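Local coordinates for protein putative acetyltransferase (Nocardia farcinica, PDB 3D9W) that probably transfers acetyl groups to arylamine substrates, as an arylamine N-acetyltransferase, at residues A20-A28 / E40-P50; R31-R39 / V124-W133. All coordinates share one frame; numbering follows the deposited sequence.

Contact 1. Residues A20-A28 / E40-P50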
loop_
_atom_site.group_PDB
_atom_site.type_symbol
_atom_site.label_atom_id
_atom_site.label_comp_id
_atom_site.label_asym_id
_atom_site.label_seq_id
_atom_site.Cartn_x
_atom_site.Cartn_y
_atom_site.Cartn_z
ATOM N N ALA A 20 18.170 -3.589 8.318
ATOM C CA ALA A 20 17.116 -4.452 8.814
ATOM C C ALA A 20 16.052 -4.504 7.714
ATOM O O ALA A 20 15.622 -5.574 7.290
ATOM C CB ALA A 20 16.526 -3.878 10.094
ATOM N N TYR A 21 15.651 -3.327 7.245
ATOM C CA TYR A 21 14.640 -3.203 6.206
ATOM C C TYR A 21 14.971 -3.960 4.917
ATOM O O TYR A 21 14.203 -4.823 4.484
ATOM C CB TYR A 21 14.404 -1.723 5.874
ATOM C CG TYR A 21 13.433 -1.512 4.746
ATOM C CD1 TYR A 21 12.061 -1.726 4.923
ATOM C CD2 TYR A 21 13.889 -1.169 3.476
ATOM C CE1 TYR A 21 11.164 -1.603 3.848
ATOM C CE2 TYR A 21 13.002 -1.048 2.395
ATOM C CZ TYR A 21 11.649 -1.265 2.589
ATOM O OH TYR A 21 10.806 -1.148 1.515
ATOM N N LEU A 22 16.097 -3.628 4.295
ATOM C CA LEU A 22 16.490 -4.278 3.047
ATOM C C LEU A 22 16.572 -5.795 3.195
ATOM O O LEU A 22 16.268 -6.548 2.256
ATOM C CB LEU A 22 17.830 -3.717 2.558
ATOM C CG LEU A 22 17.783 -2.225 2.230
ATOM C CD1 LEU A 22 19.144 -1.770 1.731
ATOM C CD2 LEU A 22 16.711 -1.960 1.186
ATOM N N ALA A 23 16.968 -6.234 4.387
ATOM C CA ALA A 23 17.080 -7.653 4.681
ATOM C C ALA A 23 15.692 -8.255 4.754
ATOM O O ALA A 23 15.443 -9.348 4.261
ATOM C CB ALA A 23 17.795 -7.854 6.000
ATOM N N ARG A 24 14.780 -7.519 5.364
ATOM C CA ARG A 24 13.419 -7.985 5.528
ATOM C C ARG A 24 12.647 -8.160 4.221
ATOM O O ARG A 24 11.837 -9.075 4.110
ATOM C CB ARG A 24 12.670 -7.034 6.465
ATOM C CG ARG A 24 11.354 -7.570 6.972
ATOM C CD ARG A 24 10.220 -7.208 6.046
ATOM N NE ARG A 24 8.958 -7.782 6.499
ATOM C CZ ARG A 24 8.533 -8.996 6.174
ATOM N NH1 ARG A 24 9.265 -9.775 5.388
ATOM N NH2 ARG A 24 7.368 -9.424 6.635
ATOM N N ILE A 25 12.879 -7.292 3.238
ATOM C CA ILE A 25 12.165 -7.407 1.966
ATOM C C ILE A 25 12.942 -8.239 0.971
ATOM O O ILE A 25 12.424 -8.615 -0.079
ATOM C CB ILE A 25 11.878 -6.034 1.337
ATOM C CG1 ILE A 25 13.182 -5.393 0.846
ATOM C CG2 ILE A 25 11.149 -5.152 2.352
ATOM C CD1 ILE A 25 12.975 -4.051 0.144
ATOM N N GLY A 26 14.196 -8.519 1.304
ATOM C CA GLY A 26 15.022 -9.336 0.432
ATOM C C GLY A 26 15.736 -8.594 -0.677
ATOM O O GLY A 26 15.931 -9.128 -1.766
ATOM N N PHE A 27 16.128 -7.356 -0.419
ATOM C CA PHE A 27 16.829 -6.606 -1.442
ATOM C C PHE A 27 18.180 -7.279 -1.693
ATOM O O PHE A 27 18.746 -7.900 -0.796
ATOM C CB PHE A 27 17.042 -5.163 -0.994
ATOM C CG PHE A 27 17.522 -4.270 -2.094
ATOM C CD1 PHE A 27 16.718 -4.026 -3.205
ATOM C CD2 PHE A 27 18.789 -3.708 -2.048
ATOM C CE1 PHE A 27 17.171 -3.239 -4.254
ATOM C CE2 PHE A 27 19.250 -2.921 -3.094
ATOM C CZ PHE A 27 18.441 -2.687 -4.200
ATOM N N ALA A 28 18.705 -7.167 -2.904
ATOM C CA ALA A 28 19.987 -7.792 -3.181
ATOM C C ALA A 28 20.790 -7.083 -4.267
ATOM O O ALA A 28 21.852 -7.561 -4.685
ATOM C CB ALA A 28 19.771 -9.252 -3.553
ATOM N N GLU A 40 13.468 -2.828 -8.086
ATOM C CA GLU A 40 13.573 -3.984 -7.193
ATOM C C GLU A 40 13.028 -3.665 -5.809
ATOM O O GLU A 40 12.442 -4.515 -5.154
ATOM C CB GLU A 40 15.014 -4.461 -7.051
ATOM C CG GLU A 40 15.092 -5.892 -6.543
ATOM C CD GLU A 40 16.456 -6.236 -5.991
ATOM O OE1 GLU A 40 17.465 -5.823 -6.615
ATOM O OE2 GLU A 40 16.518 -6.922 -4.942
ATOM N N LEU A 41 13.233 -2.433 -5.366
ATOM C CA LEU A 41 12.739 -2.021 -4.069
ATOM C C LEU A 41 11.230 -2.213 -4.052
ATOM O O LEU A 41 10.685 -2.835 -3.142
ATOM C CB LEU A 41 13.092 -0.557 -3.816
ATOM C CG LEU A 41 14.584 -0.241 -3.646
ATOM C CD1 LEU A 41 14.788 1.257 -3.391
ATOM C CD2 LEU A 41 15.133 -1.040 -2.474
ATOM N N VAL A 42 10.562 -1.694 -5.077
ATOM C CA VAL A 42 9.114 -1.805 -5.184
ATOM C C VAL A 42 8.622 -3.248 -5.213
ATOM O O VAL A 42 7.641 -3.606 -4.556
ATOM C CB VAL A 42 8.613 -1.099 -6.442
ATOM C CG1 VAL A 42 7.106 -1.240 -6.555
ATOM C CG2 VAL A 42 9.012 0.356 -6.388
ATOM N N TYR A 43 9.310 -4.074 -5.981
ATOM C CA TYR A 43 8.952 -5.472 -6.111
ATOM C C TYR A 43 9.100 -6.242 -4.792
ATOM O O TYR A 43 8.171 -6.922 -4.347
ATOM C CB TYR A 43 9.823 -6.090 -7.204
ATOM C CG TYR A 43 9.566 -7.545 -7.492
ATOM C CD1 TYR A 43 10.021 -8.539 -6.622
ATOM C CD2 TYR A 43 8.910 -7.936 -8.657
ATOM C CE1 TYR A 43 9.838 -9.889 -6.907
ATOM C CE2 TYR A 43 8.721 -9.280 -8.958
ATOM C CZ TYR A 43 9.192 -10.255 -8.078
ATOM O OH TYR A 43 9.042 -11.588 -8.382
ATOM N N ARG A 44 10.265 -6.126 -4.164
ATOM C CA ARG A 44 10.533 -6.819 -2.907
ATOM C C ARG A 44 9.525 -6.465 -1.825
ATOM O O ARG A 44 8.981 -7.347 -1.164
ATOM C CB ARG A 44 11.939 -6.477 -2.404
ATOM C CG ARG A 44 13.069 -6.859 -3.333
ATOM C CD ARG A 44 13.047 -8.335 -3.635
ATOM N NE ARG A 44 14.246 -8.760 -4.351
ATOM C CZ ARG A 44 14.434 -9.987 -4.822
ATOM N NH1 ARG A 44 13.496 -10.910 -4.650
ATOM N NH2 ARG A 44 15.553 -10.287 -5.469
ATOM N N HIS A 45 9.297 -5.164 -1.651
ATOM C CA HIS A 45 8.371 -4.644 -0.644
ATOM C C HIS A 45 6.936 -5.080 -0.892
ATOM O O HIS A 45 6.298 -5.653 -0.016
ATOM C CB HIS A 45 8.444 -3.109 -0.609
ATOM C CG HIS A 45 7.697 -2.480 0.532
ATOM N ND1 HIS A 45 8.297 -1.624 1.430
ATOM C CD2 HIS A 45 6.397 -2.557 0.903
ATOM C CE1 HIS A 45 7.400 -1.201 2.304
ATOM N NE2 HIS A 45 6.240 -1.752 2.005
ATOM N N THR A 46 6.423 -4.812 -2.081
ATOM C CA THR A 46 5.051 -5.183 -2.377
ATOM C C THR A 46 4.792 -6.667 -2.259
ATOM O O THR A 46 3.671 -7.070 -1.972
ATOM C CB THR A 46 4.636 -4.723 -3.778
ATOM O OG1 THR A 46 5.590 -5.196 -4.740
ATOM C CG2 THR A 46 4.544 -3.201 -3.821
ATOM N N THR A 47 5.819 -7.487 -2.472
ATOM C CA THR A 47 5.638 -8.942 -2.397
ATOM C C THR A 47 6.104 -9.558 -1.087
ATOM O O THR A 47 5.986 -10.765 -0.886
ATOM C CB THR A 47 6.347 -9.675 -3.564
ATOM O OG1 THR A 47 7.760 -9.497 -3.468
ATOM C CG2 THR A 47 5.866 -9.133 -4.895
ATOM N N ALA A 48 6.617 -8.720 -0.194
ATOM C CA ALA A 48 7.103 -9.190 1.090
ATOM C C ALA A 48 6.225 -8.757 2.264
ATOM O O ALA A 48 5.876 -9.580 3.117
ATOM C CB ALA A 48 8.530 -8.708 1.309
ATOM N N ILE A 49 5.862 -7.476 2.302
ATOM C CA ILE A 49 5.069 -6.931 3.406
ATOM C C ILE A 49 3.565 -7.182 3.323
ATOM O O ILE A 49 2.950 -6.907 2.297
ATOM C CB ILE A 49 5.281 -5.402 3.519
ATOM C CG1 ILE A 49 6.777 -5.077 3.490
ATOM C CG2 ILE A 49 4.645 -4.878 4.799
ATOM C CD1 ILE A 49 7.568 -5.744 4.583
ATOM N N PRO A 50 2.955 -7.719 4.399
ATOM C CA PRO A 50 1.512 -7.980 4.406
ATOM C C PRO A 50 0.697 -6.679 4.510
ATOM O O PRO A 50 1.212 -5.633 4.900
ATOM C CB PRO A 50 1.326 -8.862 5.647
ATOM C CG PRO A 50 2.615 -9.540 5.795
ATOM C CD PRO A 50 3.596 -8.423 5.520
#
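Ile25 and Arg44 mark the nearest backbone approach, with CA atoms 5.2 Å apart, where helix 20-25 passes helix 40-48 at an axis separation of 9.5 Å and a crossing angle of 69°. At that point Ile25 is a knob in the hole formed by Leu41, Arg44, His45 and Ala48, its CG1 branch directed at Arg44, where CG1 lies 3.6 Å from Arg44 CB. One turn before Ile25, Tyr21 OH meets His45 ND1 at 2.6 Å in a hydrogen bond that lies near both ring planes; the rings approach rim to rim, their planes 49° apart. Because His45 NE2 is also bonded, to Asn85, the rotation of the imidazole is fixed from two ends. Phe89 of helix 82-95 touches Tyr21 and meets the His45 ring at a steep angle. Helix 20-25 stops in a Schellman motif with Gly26, at positive phi, as its C-prime residue, and the chain then brings Phe27 and Ala28 to Glu40. Glu40 OE2 accepts from Ala28 N on its syn side (3.0 Å) and from Arg44 NE on its anti side; the second is a straight salt bridge (172°) lying in the guanidinium plane. Leu41 CD2 lies over one face of the Phe27 ring, 3.8 Å from its centroid, a CH-pi contact, and the Glu40 carboxylate is near CD1 and CE1 of that ring. The Arg24 chain, bent at chi2, lies across Ile49 CD1 while its NE bonds the carbonyl of Leu73. This steep crossing with its single knob belongs to the N-terminal helical bundle of the arylamine N-acetyltransferase fold.

Contact 2. Residues R31-R39 / V124-W133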
loop_
_atom_site.group_PDB
_atom_site.type_symbol
_atom_site.label_atom_id
_atom_site.label_comp_id
_atom_site.label_asym_id
_atom_site.label_seq_id
_atom_site.Cartn_x
_atom_site.Cartn_y
_atom_site.Cartn_z
ATOM N N ARG A 31 23.271 -0.680 -4.022
ATOM C CA ARG A 31 22.705 0.334 -3.143
ATOM C C ARG A 31 22.828 1.776 -3.595
ATOM O O ARG A 31 23.325 2.621 -2.858
ATOM C CB ARG A 31 23.306 0.205 -1.759
ATOM C CG ARG A 31 22.990 -1.083 -1.084
ATOM C CD ARG A 31 23.126 -0.897 0.398
ATOM N NE ARG A 31 22.786 -2.106 1.133
ATOM C CZ ARG A 31 22.762 -2.176 2.458
ATOM N NH1 ARG A 31 23.058 -1.098 3.178
ATOM N NH2 ARG A 31 22.452 -3.316 3.063
ATOM N N ALA A 32 22.357 2.066 -4.799
ATOM C CA ALA A 32 22.410 3.422 -5.326
ATOM C C ALA A 32 21.036 3.761 -5.885
ATOM O O ALA A 32 20.218 2.863 -6.134
ATOM C CB ALA A 32 23.457 3.517 -6.431
ATOM N N PRO A 33 20.763 5.063 -6.090
ATOM C CA PRO A 33 19.495 5.571 -6.623
ATOM C C PRO A 33 19.304 5.384 -8.127
ATOM O O PRO A 33 19.061 6.352 -8.851
ATOM C CB PRO A 33 19.526 7.042 -6.232
ATOM C CG PRO A 33 20.979 7.365 -6.313
ATOM C CD PRO A 33 21.613 6.176 -5.633
ATOM N N THR A 34 19.401 4.140 -8.584
ATOM C CA THR A 34 19.238 3.817 -9.998
ATOM C C THR A 34 17.858 3.207 -10.248
ATOM O O THR A 34 17.266 2.592 -9.349
ATOM C CB THR A 34 20.335 2.819 -10.475
ATOM O OG1 THR A 34 20.204 1.568 -9.780
ATOM C CG2 THR A 34 21.731 3.402 -10.208
ATOM N N LEU A 35 17.337 3.396 -11.460
ATOM C CA LEU A 35 16.026 2.854 -11.811
ATOM C C LEU A 35 16.010 1.350 -11.561
ATOM O O LEU A 35 14.961 0.786 -11.237
ATOM C CB LEU A 35 15.683 3.132 -13.289
ATOM C CG LEU A 35 14.376 2.521 -13.830
ATOM C CD1 LEU A 35 13.182 3.047 -13.048
ATOM C CD2 LEU A 35 14.220 2.856 -15.294
ATOM N N ALA A 36 17.169 0.711 -11.716
ATOM C CA ALA A 36 17.282 -0.729 -11.504
ATOM C C ALA A 36 16.968 -1.062 -10.051
ATOM O O ALA A 36 16.274 -2.039 -9.759
ATOM C CB ALA A 36 18.671 -1.208 -11.865
ATOM N N THR A 37 17.477 -0.238 -9.142
ATOM C CA THR A 37 17.238 -0.424 -7.720
ATOM C C THR A 37 15.768 -0.159 -7.385
ATOM O O THR A 37 15.128 -0.945 -6.683
ATOM C CB THR A 37 18.134 0.519 -6.894
ATOM O OG1 THR A 37 19.452 -0.035 -6.823
ATOM C CG2 THR A 37 17.572 0.719 -5.488
ATOM N N LEU A 38 15.233 0.949 -7.894
ATOM C CA LEU A 38 13.841 1.300 -7.629
ATOM C C LEU A 38 12.908 0.200 -8.084
ATOM O O LEU A 38 11.947 -0.122 -7.399
ATOM C CB LEU A 38 13.462 2.604 -8.329
ATOM C CG LEU A 38 12.094 3.186 -7.970
ATOM C CD1 LEU A 38 12.040 3.543 -6.498
ATOM C CD2 LEU A 38 11.851 4.406 -8.816
ATOM N N ARG A 39 13.185 -0.376 -9.243
ATOM C CA ARG A 39 12.343 -1.446 -9.754
ATOM C C ARG A 39 12.396 -2.680 -8.864
ATOM O O ARG A 39 11.472 -3.484 -8.877
ATOM C CB ARG A 39 12.744 -1.817 -11.182
ATOM C CG ARG A 39 12.180 -0.890 -12.255
ATOM C CD ARG A 39 12.704 -1.290 -13.628
ATOM N NE ARG A 39 12.515 -2.720 -13.918
ATOM C CZ ARG A 39 11.448 -3.243 -14.521
ATOM N NH1 ARG A 39 10.448 -2.461 -14.918
ATOM N NH2 ARG A 39 11.386 -4.554 -14.724
ATOM N N VAL A 124 8.637 9.420 -7.506
ATOM C CA VAL A 124 10.075 9.191 -7.371
ATOM C C VAL A 124 10.938 9.521 -8.595
ATOM O O VAL A 124 10.530 9.306 -9.740
ATOM C CB VAL A 124 10.320 7.710 -6.978
ATOM C CG1 VAL A 124 11.768 7.479 -6.588
ATOM C CG2 VAL A 124 9.383 7.326 -5.857
ATOM N N THR A 125 12.147 10.020 -8.335
ATOM C CA THR A 125 13.101 10.374 -9.392
ATOM C C THR A 125 14.456 9.690 -9.170
ATOM O O THR A 125 15.018 9.754 -8.077
ATOM C CB THR A 125 13.329 11.884 -9.430
ATOM O OG1 THR A 125 13.935 12.306 -8.200
ATOM C CG2 THR A 125 12.006 12.606 -9.621
ATOM N N THR A 126 14.978 9.038 -10.208
ATOM C CA THR A 126 16.257 8.353 -10.085
ATOM C C THR A 126 17.413 9.245 -10.511
ATOM O O THR A 126 17.218 10.407 -10.874
ATOM C CB THR A 126 16.302 7.045 -10.924
ATOM O OG1 THR A 126 16.635 7.340 -12.293
ATOM C CG2 THR A 126 14.956 6.331 -10.850
ATOM N N ALA A 127 18.619 8.685 -10.472
ATOM C CA ALA A 127 19.827 9.425 -10.824
ATOM C C ALA A 127 20.276 9.183 -12.267
ATOM O O ALA A 127 21.295 9.726 -12.708
ATOM C CB ALA A 127 20.946 9.050 -9.860
ATOM N N ASP A 128 19.508 8.384 -13.003
ATOM C CA ASP A 128 19.842 8.058 -14.382
ATOM C C ASP A 128 19.269 9.069 -15.369
ATOM O O ASP A 128 19.886 9.371 -16.397
ATOM C CB ASP A 128 19.312 6.667 -14.714
ATOM C CG ASP A 128 19.517 5.677 -13.571
ATOM O OD1 ASP A 128 20.684 5.454 -13.168
ATOM O OD2 ASP A 128 18.504 5.128 -13.071
ATOM N N ASP A 129 18.091 9.596 -15.064
ATOM C CA ASP A 129 17.464 10.555 -15.957
ATOM C C ASP A 129 16.374 11.353 -15.257
ATOM O O ASP A 129 16.213 11.265 -14.039
ATOM C CB ASP A 129 16.885 9.823 -17.165
ATOM C CG ASP A 129 15.809 8.831 -16.775
ATOM O OD1 ASP A 129 14.784 9.288 -16.209
ATOM O OD2 ASP A 129 15.986 7.608 -17.027
ATOM N N ASP A 130 15.603 12.103 -16.035
ATOM C CA ASP A 130 14.563 12.952 -15.478
ATOM C C ASP A 130 13.168 12.342 -15.438
ATOM O O ASP A 130 12.201 13.041 -15.141
ATOM C CB ASP A 130 14.507 14.268 -16.259
ATOM C CG ASP A 130 15.858 14.658 -16.866
ATOM O OD1 ASP A 130 16.256 15.836 -16.697
ATOM O OD2 ASP A 130 16.512 13.797 -17.524
ATOM N N ARG A 131 13.050 11.054 -15.738
ATOM C CA ARG A 131 11.738 10.418 -15.730
ATOM C C ARG A 131 11.180 10.376 -14.333
ATOM O O ARG A 131 11.915 10.228 -13.375
ATOM C CB ARG A 131 11.817 9.013 -16.300
ATOM C CG ARG A 131 11.993 9.003 -17.793
ATOM C CD ARG A 131 12.987 7.963 -18.182
ATOM N NE ARG A 131 12.387 6.691 -18.540
ATOM C CZ ARG A 131 13.049 5.546 -18.456
ATOM N NH1 ARG A 131 14.304 5.558 -18.010
ATOM N NH2 ARG A 131 12.483 4.402 -18.845
ATOM N N VAL A 132 9.868 10.518 -14.230
ATOM C CA VAL A 132 9.180 10.511 -12.948
ATOM C C VAL A 132 8.514 9.160 -12.713
ATOM O O VAL A 132 7.760 8.677 -13.558
ATOM C CB VAL A 132 8.107 11.599 -12.922
ATOM C CG1 VAL A 132 7.329 11.543 -11.625
ATOM C CG2 VAL A 132 8.762 12.955 -13.106
ATOM N N TRP A 133 8.790 8.548 -11.568
ATOM C CA TRP A 133 8.194 7.259 -11.267
ATOM C C TRP A 133 7.233 7.287 -10.090
ATOM O O TRP A 133 7.513 7.888 -9.048
ATOM C CB TRP A 133 9.284 6.221 -11.029
ATOM C CG TRP A 133 10.169 6.105 -12.203
ATOM C CD1 TRP A 133 11.315 6.808 -12.441
ATOM C CD2 TRP A 133 9.941 5.301 -13.358
ATOM N NE1 TRP A 133 11.816 6.492 -13.681
ATOM C CE2 TRP A 133 10.992 5.567 -14.267
ATOM C CE3 TRP A 133 8.948 4.384 -13.720
ATOM C CZ2 TRP A 133 11.082 4.946 -15.514
ATOM C CZ3 TRP A 133 9.031 3.767 -14.956
ATOM C CH2 TRP A 133 10.096 4.052 -15.843
#
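Pro33 and Leu35 supply the two backbone groups that are hydrogen-bonded to residues 124-133. Ala127 N donates to Pro33 O (2.9 Å). Leu35 N donates to Asp128 OD2 at an N-H...acceptor angle of 164°, and Thr126 OG1 reaches the same oxygen at 3.0 Å from above the carboxylate plane. Two donors thus grip OD2 beside the start of helix 35-48, where the helix end would be expected to stabilise a negative charge. Thr34 is the N-cap, its OG1 accepting a weak bond from Thr37 N. The partner segment is the turn and strand ends of a beta hairpin joining strands 117-125 and 132-135 of the large antiparallel sheet, and an Asx turn at Asp129 lies in that turn. Among apolar contacts, Leu35 CD1 lies over the indole face, 3.8 Å from the centroid of the five-membered ring of Trp133. Leu38 meets Val124 tip to tip, CD2 to CG1 at 3.8 Å, and also touches Trp133 CB. Of the charged groups, Arg131 NH1 forms a salt bridge with Asp129 OD2 (2.8 Å), while Trp133 CZ2 stands over the centre of the Arg131 guanidinium face, with the indole edge turned to it.

Both contacts draw on helix 35-48: contact 2 takes its first turn and the loop before it, contact 1 the later turns. Their centres lie about 17 Å apart. Along the chain the segments alternate, 20-28, 31-39, 40-50 and then, after a long interval, 124-133, so one helix is held by the preceding helix 18-25 in contact 1 and by the distant hairpin of the large antiparallel sheet in contact 2. The two touch directly where Phe27 CZ packs 3.7 Å from Thr37 CG2 and where Leu22 CD1 packs against Arg31 NE. Helix 82-95 reaches both, through Phe89 and Leu93. Helix 35-48 therefore joins the helical part of the molecule to its sheet.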